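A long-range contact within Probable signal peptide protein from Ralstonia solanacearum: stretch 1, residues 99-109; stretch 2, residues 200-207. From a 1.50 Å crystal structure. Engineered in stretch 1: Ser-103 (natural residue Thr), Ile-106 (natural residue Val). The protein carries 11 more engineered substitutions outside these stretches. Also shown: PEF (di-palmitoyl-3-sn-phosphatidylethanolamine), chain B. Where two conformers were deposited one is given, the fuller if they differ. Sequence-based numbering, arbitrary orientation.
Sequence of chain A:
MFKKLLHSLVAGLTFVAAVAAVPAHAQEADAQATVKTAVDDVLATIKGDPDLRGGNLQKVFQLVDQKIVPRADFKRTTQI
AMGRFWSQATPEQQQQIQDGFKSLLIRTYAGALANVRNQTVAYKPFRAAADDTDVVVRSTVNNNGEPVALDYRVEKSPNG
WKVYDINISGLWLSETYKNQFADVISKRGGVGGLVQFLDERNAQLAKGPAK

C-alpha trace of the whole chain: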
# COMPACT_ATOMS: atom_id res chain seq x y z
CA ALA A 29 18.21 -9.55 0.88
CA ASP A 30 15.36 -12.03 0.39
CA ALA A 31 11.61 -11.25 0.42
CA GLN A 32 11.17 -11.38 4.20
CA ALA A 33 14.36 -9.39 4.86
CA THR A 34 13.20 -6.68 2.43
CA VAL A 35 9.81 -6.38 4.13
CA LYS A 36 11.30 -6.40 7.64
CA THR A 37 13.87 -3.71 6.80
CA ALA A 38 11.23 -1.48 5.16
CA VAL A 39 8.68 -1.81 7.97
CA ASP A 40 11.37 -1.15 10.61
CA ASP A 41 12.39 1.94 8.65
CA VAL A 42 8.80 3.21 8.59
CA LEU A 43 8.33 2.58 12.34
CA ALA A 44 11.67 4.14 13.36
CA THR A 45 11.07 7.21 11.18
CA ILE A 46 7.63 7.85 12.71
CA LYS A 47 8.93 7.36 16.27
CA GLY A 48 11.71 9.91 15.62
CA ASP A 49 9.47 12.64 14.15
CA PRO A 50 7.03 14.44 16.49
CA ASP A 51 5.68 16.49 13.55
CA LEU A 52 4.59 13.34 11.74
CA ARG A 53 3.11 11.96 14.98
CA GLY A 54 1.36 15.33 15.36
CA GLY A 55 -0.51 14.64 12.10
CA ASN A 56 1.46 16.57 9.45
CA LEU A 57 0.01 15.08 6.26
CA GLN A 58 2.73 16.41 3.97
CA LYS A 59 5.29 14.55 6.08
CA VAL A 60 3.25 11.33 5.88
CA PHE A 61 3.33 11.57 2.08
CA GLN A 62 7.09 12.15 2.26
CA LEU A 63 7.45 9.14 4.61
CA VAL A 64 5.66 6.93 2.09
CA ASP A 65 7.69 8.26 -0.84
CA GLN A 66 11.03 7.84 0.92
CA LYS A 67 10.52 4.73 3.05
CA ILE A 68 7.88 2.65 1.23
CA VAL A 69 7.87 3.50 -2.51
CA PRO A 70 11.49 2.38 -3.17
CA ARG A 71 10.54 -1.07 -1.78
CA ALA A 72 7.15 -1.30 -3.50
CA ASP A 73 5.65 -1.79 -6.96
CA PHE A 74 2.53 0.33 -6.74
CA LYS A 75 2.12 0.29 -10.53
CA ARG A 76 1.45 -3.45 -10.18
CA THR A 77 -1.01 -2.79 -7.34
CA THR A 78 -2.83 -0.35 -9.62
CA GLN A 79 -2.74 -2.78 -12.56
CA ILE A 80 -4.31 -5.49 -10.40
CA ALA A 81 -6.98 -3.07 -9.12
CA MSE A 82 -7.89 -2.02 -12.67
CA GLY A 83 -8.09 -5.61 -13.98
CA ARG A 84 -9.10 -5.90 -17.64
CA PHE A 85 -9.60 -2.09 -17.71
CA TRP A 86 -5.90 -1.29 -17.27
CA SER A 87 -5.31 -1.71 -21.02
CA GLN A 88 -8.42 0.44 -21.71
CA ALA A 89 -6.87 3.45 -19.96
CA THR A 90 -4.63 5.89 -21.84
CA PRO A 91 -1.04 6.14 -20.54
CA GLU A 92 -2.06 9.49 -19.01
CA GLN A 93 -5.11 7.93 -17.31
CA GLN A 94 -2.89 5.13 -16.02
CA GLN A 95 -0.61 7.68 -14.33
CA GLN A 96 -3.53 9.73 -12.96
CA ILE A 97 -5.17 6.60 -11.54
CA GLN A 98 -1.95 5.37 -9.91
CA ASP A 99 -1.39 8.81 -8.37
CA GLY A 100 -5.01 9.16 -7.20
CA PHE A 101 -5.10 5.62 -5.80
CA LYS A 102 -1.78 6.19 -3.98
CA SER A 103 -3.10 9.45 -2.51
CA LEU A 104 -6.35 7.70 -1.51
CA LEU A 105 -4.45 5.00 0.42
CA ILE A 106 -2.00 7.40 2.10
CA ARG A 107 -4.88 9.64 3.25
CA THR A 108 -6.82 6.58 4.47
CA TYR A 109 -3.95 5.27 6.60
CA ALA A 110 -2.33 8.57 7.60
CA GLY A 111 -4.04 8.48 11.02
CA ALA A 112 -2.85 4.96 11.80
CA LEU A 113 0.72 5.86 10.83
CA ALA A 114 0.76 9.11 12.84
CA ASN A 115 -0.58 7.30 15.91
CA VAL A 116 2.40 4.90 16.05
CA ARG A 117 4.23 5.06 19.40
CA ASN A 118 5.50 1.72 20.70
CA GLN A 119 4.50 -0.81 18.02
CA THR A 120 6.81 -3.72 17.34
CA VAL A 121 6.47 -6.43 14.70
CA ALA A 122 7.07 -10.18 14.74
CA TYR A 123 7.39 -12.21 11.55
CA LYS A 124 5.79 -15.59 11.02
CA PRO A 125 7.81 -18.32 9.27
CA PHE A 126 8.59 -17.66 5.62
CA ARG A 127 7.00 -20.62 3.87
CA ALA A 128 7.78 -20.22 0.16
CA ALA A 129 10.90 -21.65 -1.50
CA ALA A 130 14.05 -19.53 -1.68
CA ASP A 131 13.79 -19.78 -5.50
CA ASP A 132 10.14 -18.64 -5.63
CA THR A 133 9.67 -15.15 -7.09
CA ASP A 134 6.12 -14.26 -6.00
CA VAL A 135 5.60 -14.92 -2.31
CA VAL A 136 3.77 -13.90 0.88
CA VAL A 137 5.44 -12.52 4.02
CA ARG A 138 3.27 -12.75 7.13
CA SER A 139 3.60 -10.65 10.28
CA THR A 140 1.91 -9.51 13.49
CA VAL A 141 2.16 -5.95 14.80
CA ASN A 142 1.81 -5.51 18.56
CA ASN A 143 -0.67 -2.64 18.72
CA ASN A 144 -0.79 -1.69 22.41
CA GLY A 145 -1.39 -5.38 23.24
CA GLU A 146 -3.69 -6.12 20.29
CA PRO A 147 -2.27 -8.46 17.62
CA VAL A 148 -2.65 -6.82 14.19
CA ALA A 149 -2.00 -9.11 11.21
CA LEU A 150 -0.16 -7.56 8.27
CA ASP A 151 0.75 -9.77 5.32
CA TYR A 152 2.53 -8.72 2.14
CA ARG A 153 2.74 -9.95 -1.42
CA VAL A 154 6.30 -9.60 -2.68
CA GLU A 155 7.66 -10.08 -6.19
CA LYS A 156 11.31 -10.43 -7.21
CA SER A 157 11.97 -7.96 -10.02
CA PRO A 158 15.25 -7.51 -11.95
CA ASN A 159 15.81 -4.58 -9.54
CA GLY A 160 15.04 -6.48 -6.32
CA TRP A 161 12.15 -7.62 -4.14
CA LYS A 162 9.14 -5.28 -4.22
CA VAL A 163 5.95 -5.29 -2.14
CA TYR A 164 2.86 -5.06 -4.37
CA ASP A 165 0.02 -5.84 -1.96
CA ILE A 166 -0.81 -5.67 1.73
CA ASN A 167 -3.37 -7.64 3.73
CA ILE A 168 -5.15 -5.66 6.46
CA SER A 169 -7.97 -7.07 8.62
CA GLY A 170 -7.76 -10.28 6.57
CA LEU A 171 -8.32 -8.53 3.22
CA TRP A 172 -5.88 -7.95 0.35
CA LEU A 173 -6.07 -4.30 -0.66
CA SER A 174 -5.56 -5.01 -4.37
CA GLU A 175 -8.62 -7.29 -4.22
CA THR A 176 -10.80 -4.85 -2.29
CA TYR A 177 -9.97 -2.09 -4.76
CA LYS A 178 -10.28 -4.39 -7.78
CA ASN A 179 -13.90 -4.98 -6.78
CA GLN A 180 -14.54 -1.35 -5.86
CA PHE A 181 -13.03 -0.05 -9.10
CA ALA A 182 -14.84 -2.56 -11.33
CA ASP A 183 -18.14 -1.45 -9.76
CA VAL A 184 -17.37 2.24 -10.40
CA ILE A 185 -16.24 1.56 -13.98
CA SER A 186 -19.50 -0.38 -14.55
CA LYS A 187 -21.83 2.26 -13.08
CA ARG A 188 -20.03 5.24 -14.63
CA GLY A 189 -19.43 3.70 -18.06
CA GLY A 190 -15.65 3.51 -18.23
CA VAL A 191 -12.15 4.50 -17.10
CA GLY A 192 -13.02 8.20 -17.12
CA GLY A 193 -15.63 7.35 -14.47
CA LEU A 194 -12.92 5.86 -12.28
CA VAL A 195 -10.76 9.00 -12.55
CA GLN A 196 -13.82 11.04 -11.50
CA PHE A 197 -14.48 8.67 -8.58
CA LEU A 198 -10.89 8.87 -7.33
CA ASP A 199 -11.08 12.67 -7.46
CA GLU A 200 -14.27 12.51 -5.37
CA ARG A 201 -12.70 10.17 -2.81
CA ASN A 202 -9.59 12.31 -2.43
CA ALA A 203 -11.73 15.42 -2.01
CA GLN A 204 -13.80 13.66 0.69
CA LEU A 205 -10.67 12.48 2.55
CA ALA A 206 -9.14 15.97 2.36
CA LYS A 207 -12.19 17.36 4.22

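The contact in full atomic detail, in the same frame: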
# COMPACT_ATOMS: atom_id res chain seq x y z
N ASP A 99 -1.62 7.70 -9.29
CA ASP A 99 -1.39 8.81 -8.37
C ASP A 99 -2.58 9.04 -7.44
O ASP A 99 -2.41 9.25 -6.24
CB ASP A 99 -1.07 10.10 -9.14
CG ASP A 99 0.27 10.03 -9.86
OD1 ASP A 99 1.05 9.08 -9.63
OD2 ASP A 99 0.55 10.94 -10.68
N GLY A 100 -3.79 8.96 -7.99
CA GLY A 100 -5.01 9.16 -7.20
C GLY A 100 -5.26 8.04 -6.21
O GLY A 100 -5.70 8.27 -5.09
N PHE A 101 -4.99 6.81 -6.65
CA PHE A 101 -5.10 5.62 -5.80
C PHE A 101 -4.07 5.67 -4.66
O PHE A 101 -4.41 5.44 -3.50
CB PHE A 101 -4.95 4.38 -6.70
CG PHE A 101 -5.16 3.04 -6.02
CD1 PHE A 101 -5.95 2.90 -4.88
CD2 PHE A 101 -4.59 1.90 -6.58
CE1 PHE A 101 -6.12 1.64 -4.29
CE2 PHE A 101 -4.76 0.65 -6.01
CZ PHE A 101 -5.53 0.52 -4.86
N LYS A 102 -2.83 6.02 -4.99
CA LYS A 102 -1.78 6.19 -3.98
C LYS A 102 -2.18 7.25 -2.94
O LYS A 102 -2.09 7.02 -1.74
CB LYS A 102 -0.46 6.56 -4.64
CG LYS A 102 0.67 6.83 -3.67
CD LYS A 102 1.94 7.17 -4.43
CE LYS A 102 2.96 7.82 -3.52
NZ LYS A 102 3.99 8.52 -4.33
N SER A 103 -2.64 8.41 -3.41
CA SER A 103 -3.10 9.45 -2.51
C SER A 103 -4.25 8.98 -1.62
O SER A 103 -4.27 9.26 -0.42
CB SER A 103 -3.51 10.69 -3.31
OG SER A 103 -4.18 11.64 -2.48
N LEU A 104 -5.19 8.25 -2.22
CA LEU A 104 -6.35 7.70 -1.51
C LEU A 104 -5.92 6.80 -0.34
O LEU A 104 -6.43 6.93 0.77
CB LEU A 104 -7.25 6.94 -2.49
CG LEU A 104 -8.43 6.08 -2.02
CD1 LEU A 104 -9.51 6.93 -1.38
CD2 LEU A 104 -9.01 5.29 -3.18
N LEU A 105 -4.97 5.91 -0.61
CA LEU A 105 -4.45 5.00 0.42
C LEU A 105 -3.66 5.73 1.51
O LEU A 105 -3.84 5.44 2.69
CB LEU A 105 -3.61 3.89 -0.20
CG LEU A 105 -4.35 2.91 -1.11
CD1 LEU A 105 -3.37 1.86 -1.61
CD2 LEU A 105 -5.52 2.24 -0.37
N ILE A 106 -2.79 6.67 1.11
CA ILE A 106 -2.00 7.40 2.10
C ILE A 106 -2.94 8.17 3.03
O ILE A 106 -2.80 8.11 4.25
CB ILE A 106 -0.95 8.34 1.45
CG1 ILE A 106 0.06 7.54 0.62
CG2 ILE A 106 -0.23 9.17 2.52
CD1 ILE A 106 1.05 8.41 -0.16
N ARG A 107 -3.91 8.88 2.45
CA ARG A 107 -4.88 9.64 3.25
C ARG A 107 -5.73 8.75 4.16
O ARG A 107 -6.07 9.14 5.27
CB ARG A 107 -5.77 10.49 2.34
CG ARG A 107 -5.02 11.59 1.62
CD ARG A 107 -5.89 12.29 0.57
NE ARG A 107 -5.11 13.30 -0.14
CZ ARG A 107 -4.93 14.54 0.28
NH1 ARG A 107 -5.47 14.95 1.42
NH2 ARG A 107 -4.18 15.38 -0.43
N THR A 108 -6.05 7.55 3.69
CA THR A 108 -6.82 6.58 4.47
C THR A 108 -6.04 6.11 5.70
O THR A 108 -6.61 5.98 6.79
CB THR A 108 -7.24 5.37 3.59
OG1 THR A 108 -8.10 5.83 2.54
CG2 THR A 108 -7.99 4.31 4.40
N TYR A 109 -4.74 5.86 5.54
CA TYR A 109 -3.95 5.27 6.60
C TYR A 109 -3.06 6.26 7.34
O TYR A 109 -2.31 5.88 8.24
CB TYR A 109 -3.15 4.07 6.07
CG TYR A 109 -4.06 2.96 5.60
CD1 TYR A 109 -4.82 2.23 6.50
CD2 TYR A 109 -4.18 2.66 4.24
CE1 TYR A 109 -5.69 1.23 6.07
CE2 TYR A 109 -5.03 1.66 3.81
CZ TYR A 109 -5.78 0.95 4.72
OH TYR A 109 -6.63 -0.04 4.28
N GLU A 200 -13.26 12.38 -6.43
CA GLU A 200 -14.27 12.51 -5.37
C GLU A 200 -13.79 11.98 -4.02
O GLU A 200 -13.97 12.62 -2.99
CB GLU A 200 -15.56 11.81 -5.78
CG GLU A 200 -16.28 12.47 -6.94
CD GLU A 200 -17.37 11.60 -7.52
OE1 GLU A 200 -17.71 10.57 -6.90
OE2 GLU A 200 -17.88 11.94 -8.61
N ARG A 201 -13.17 10.80 -4.04
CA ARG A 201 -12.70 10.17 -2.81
C ARG A 201 -11.60 10.98 -2.15
O ARG A 201 -11.60 11.16 -0.92
CB ARG A 201 -12.22 8.74 -3.08
CG ARG A 201 -13.33 7.76 -3.42
CD ARG A 201 -14.27 7.51 -2.23
NE ARG A 201 -15.49 6.82 -2.65
CZ ARG A 201 -16.53 6.55 -1.86
NH1 ARG A 201 -17.59 5.92 -2.37
NH2 ARG A 201 -16.52 6.88 -0.58
N ASN A 202 -10.67 11.48 -2.95
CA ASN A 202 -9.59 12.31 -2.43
C ASN A 202 -10.09 13.63 -1.88
O ASN A 202 -9.59 14.11 -0.88
CB ASN A 202 -8.49 12.48 -3.47
CG ASN A 202 -7.57 11.29 -3.53
OD1 ASN A 202 -6.92 10.94 -2.54
ND2 ASN A 202 -7.51 10.63 -4.69
N ALA A 203 -11.10 14.20 -2.53
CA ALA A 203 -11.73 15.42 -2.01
C ALA A 203 -12.42 15.16 -0.66
O ALA A 203 -12.29 15.97 0.26
CB ALA A 203 -12.71 15.98 -3.02
N GLN A 204 -13.12 14.04 -0.55
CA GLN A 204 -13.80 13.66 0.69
C GLN A 204 -12.81 13.42 1.84
O GLN A 204 -13.06 13.84 2.97
CB GLN A 204 -14.69 12.43 0.47
CG GLN A 204 -15.48 11.97 1.70
CD GLN A 204 -16.52 12.98 2.15
OE1 GLN A 204 -17.42 13.36 1.38
NE2 GLN A 204 -16.43 13.42 3.40
N LEU A 205 -11.71 12.74 1.55
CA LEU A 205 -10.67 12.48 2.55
C LEU A 205 -9.94 13.75 2.98
O LEU A 205 -9.52 13.88 4.14
CB LEU A 205 -9.66 11.46 2.04
CG LEU A 205 -10.10 9.99 1.97
CD1 LEU A 205 -9.22 9.22 1.01
CD2 LEU A 205 -10.08 9.34 3.34
N ALA A 206 -9.79 14.69 2.05
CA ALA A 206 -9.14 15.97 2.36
C ALA A 206 -9.95 16.79 3.36
O ALA A 206 -9.38 17.49 4.19
CB ALA A 206 -8.88 16.76 1.09
N LYS A 207 -11.28 16.67 3.29
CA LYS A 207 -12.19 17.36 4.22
C LYS A 207 -12.06 16.86 5.66
O LYS A 207 -12.58 17.48 6.59
CB LYS A 207 -13.64 17.21 3.77
CG LYS A 207 -14.01 18.00 2.52
CD LYS A 207 -15.53 18.03 2.29
CE LYS A 207 -16.11 16.62 2.17
NZ LYS A 207 -17.47 16.60 1.56
C2 PEF B . -4.33 0.56 13.53
C1 PEF B . -5.43 0.55 14.59
N PEF B . -9.53 4.07 17.06
C3 PEF B . -2.98 0.46 14.21
C4 PEF B . -8.40 2.68 15.40
C5 PEF B . -9.74 3.10 15.98
C10 PEF B . -5.00 -0.17 11.42
C11 PEF B . -4.96 -1.18 10.28
C12 PEF B . -3.51 -1.42 9.85
C13 PEF B . -2.99 -0.18 9.12
C14 PEF B . -1.67 -0.45 8.43
C15 PEF B . -1.24 0.79 7.65
C16 PEF B . -0.10 0.46 6.69
C17 PEF B . 0.15 1.60 5.72
C18 PEF B . -0.74 1.46 4.48
C19 PEF B . 0.05 1.78 3.21
C20 PEF B . 0.02 3.28 2.92
C21 PEF B . 0.87 3.62 1.70
C22 PEF B . 0.13 3.26 0.41
C23 PEF B . 0.85 3.81 -0.82
C24 PEF B . 1.77 2.75 -1.44
C25 PEF B . 2.87 3.41 -2.27
C30 PEF B . -0.72 0.14 13.76
C31 PEF B . 0.49 0.07 13.05
C32 PEF B . 0.49 0.60 11.77
C33 PEF B . 1.93 0.72 11.24
C34 PEF B . 2.29 -0.38 10.23
C35 PEF B . 3.33 0.08 9.19
C36 PEF B . 3.36 -0.77 8.08
C37 PEF B . 4.16 -0.29 7.04
C38 PEF B . 4.15 -1.18 5.96
C39 PEF B . 4.88 -0.64 4.72
C40 PEF B . 4.62 -1.50 3.47
C41 PEF B . 3.35 -1.06 2.72
C42 PEF B . 3.37 -1.52 1.26
C43 PEF B . 1.96 -1.49 0.65
C44 PEF B . 1.99 -1.83 -0.85
C45 PEF B . 0.59 -1.81 -1.45
O4 PEF B . -5.47 0.96 11.22
O5 PEF B . -0.71 -0.34 14.89
O2 PEF B . -4.51 -0.55 12.63
O3 PEF B . -1.89 0.68 13.28
O1P PEF B . -5.77 0.96 17.63
O2P PEF B . -6.05 3.43 17.03
O3P PEF B . -5.45 1.81 15.26
O4P PEF B . -7.75 1.77 16.30
P PEF B . -6.19 2.01 16.67
O HOH W 1 -6.60 13.63 3.76

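The most unusual feature of this contact is that a polar side chain does the work of a hydrophobic knob. Asn-202 inserts among Gly-100, Ser-103, Leu-104 and Arg-107, and it bonds with both ends of its amide. Its ND2 donates to the backbone carbonyl of Gly-100, with ND2 and O 3.0 Å apart and a nearly straight N-H...O angle of 176°. Its OD1 accepts from the hydroxyl of Ser-103, an engineered residue (Thr in the natural sequence), with OG and OD1 2.8 Å apart.

The carbonyl of Gly-100 is already taken by the helix's own ladder, accepting from Leu-104 N at 2.9 Å from Gly-100 O. The asparagine therefore adds a second donor to a helical carbonyl rather than breaking a turn. An ideal CB built on Gly-100 would lie 3.9 Å from Asn-202 ND2, near but without a clash, so the geometry does not show that the site needs a glycine. Leu-104 N also lies near Asn-202 OD1, at 3.2 Å, but the angle is poor and its hydrogen is committed within its own helix.

The backbones that frame this knob are two helices running in roughly the same direction, 26° apart, with axes approaching to 9.5 Å. The register pairs Leu-104 with Asn-202 (CA to CA 5.7 Å) and Arg-107 with Leu-205 (CA to CA 6.5 Å), so a step of three residues on one helix matches a step of three on the other. The buried surface is modest, 365 Å² summed over both sides, and a handful of residues accounts for it.

Beside the polar site lies a small apolar patch. The methyl groups Leu-104 CD1 and Leu-205 CD1 meet at 3.3 Å, a tight contact, and Leu-104 CD1 also rests 3.7 Å from Arg-201 CB. Arg-201 offers the root of its side chain here, while its charged end leads away. The same Leu-205 CD1 lies 3.9 Å from Arg-107 CB and 3.9 Å from Thr-108 OG1. That threonine hydroxyl is satisfied within its own helix, donating to the carbonyl of Leu-104 (OG1 to O 2.7 Å), so it can face a methyl group without seeking a partner across the gap.

Arg-107 ties the arrangement together. Its NE donates to Ser-103 OG at 3.0 Å, and that hydroxyl in turn donates to Asn-202 OD1, giving a relay from guanidinium to hydroxyl to amide. Arg-107 CD comes within 3.5 Å of Asn-202 OD1, while Arg-107 NH1 comes within 3.9 Å of Ala-206 CB. A water extends the link: it accepts from Arg-107 NH1 at 2.9 Å and donates, weakly, to Leu-205 O at 3.0 Å.

Away from this interface, the first helix turns Leu-105 and Tyr-109 to the phospholipid, Leu-105 CB lying 3.8 Å from PEF C22 and Tyr-109 CD2 3.7 Å from PEF C18. One helix thus serves two neighbours.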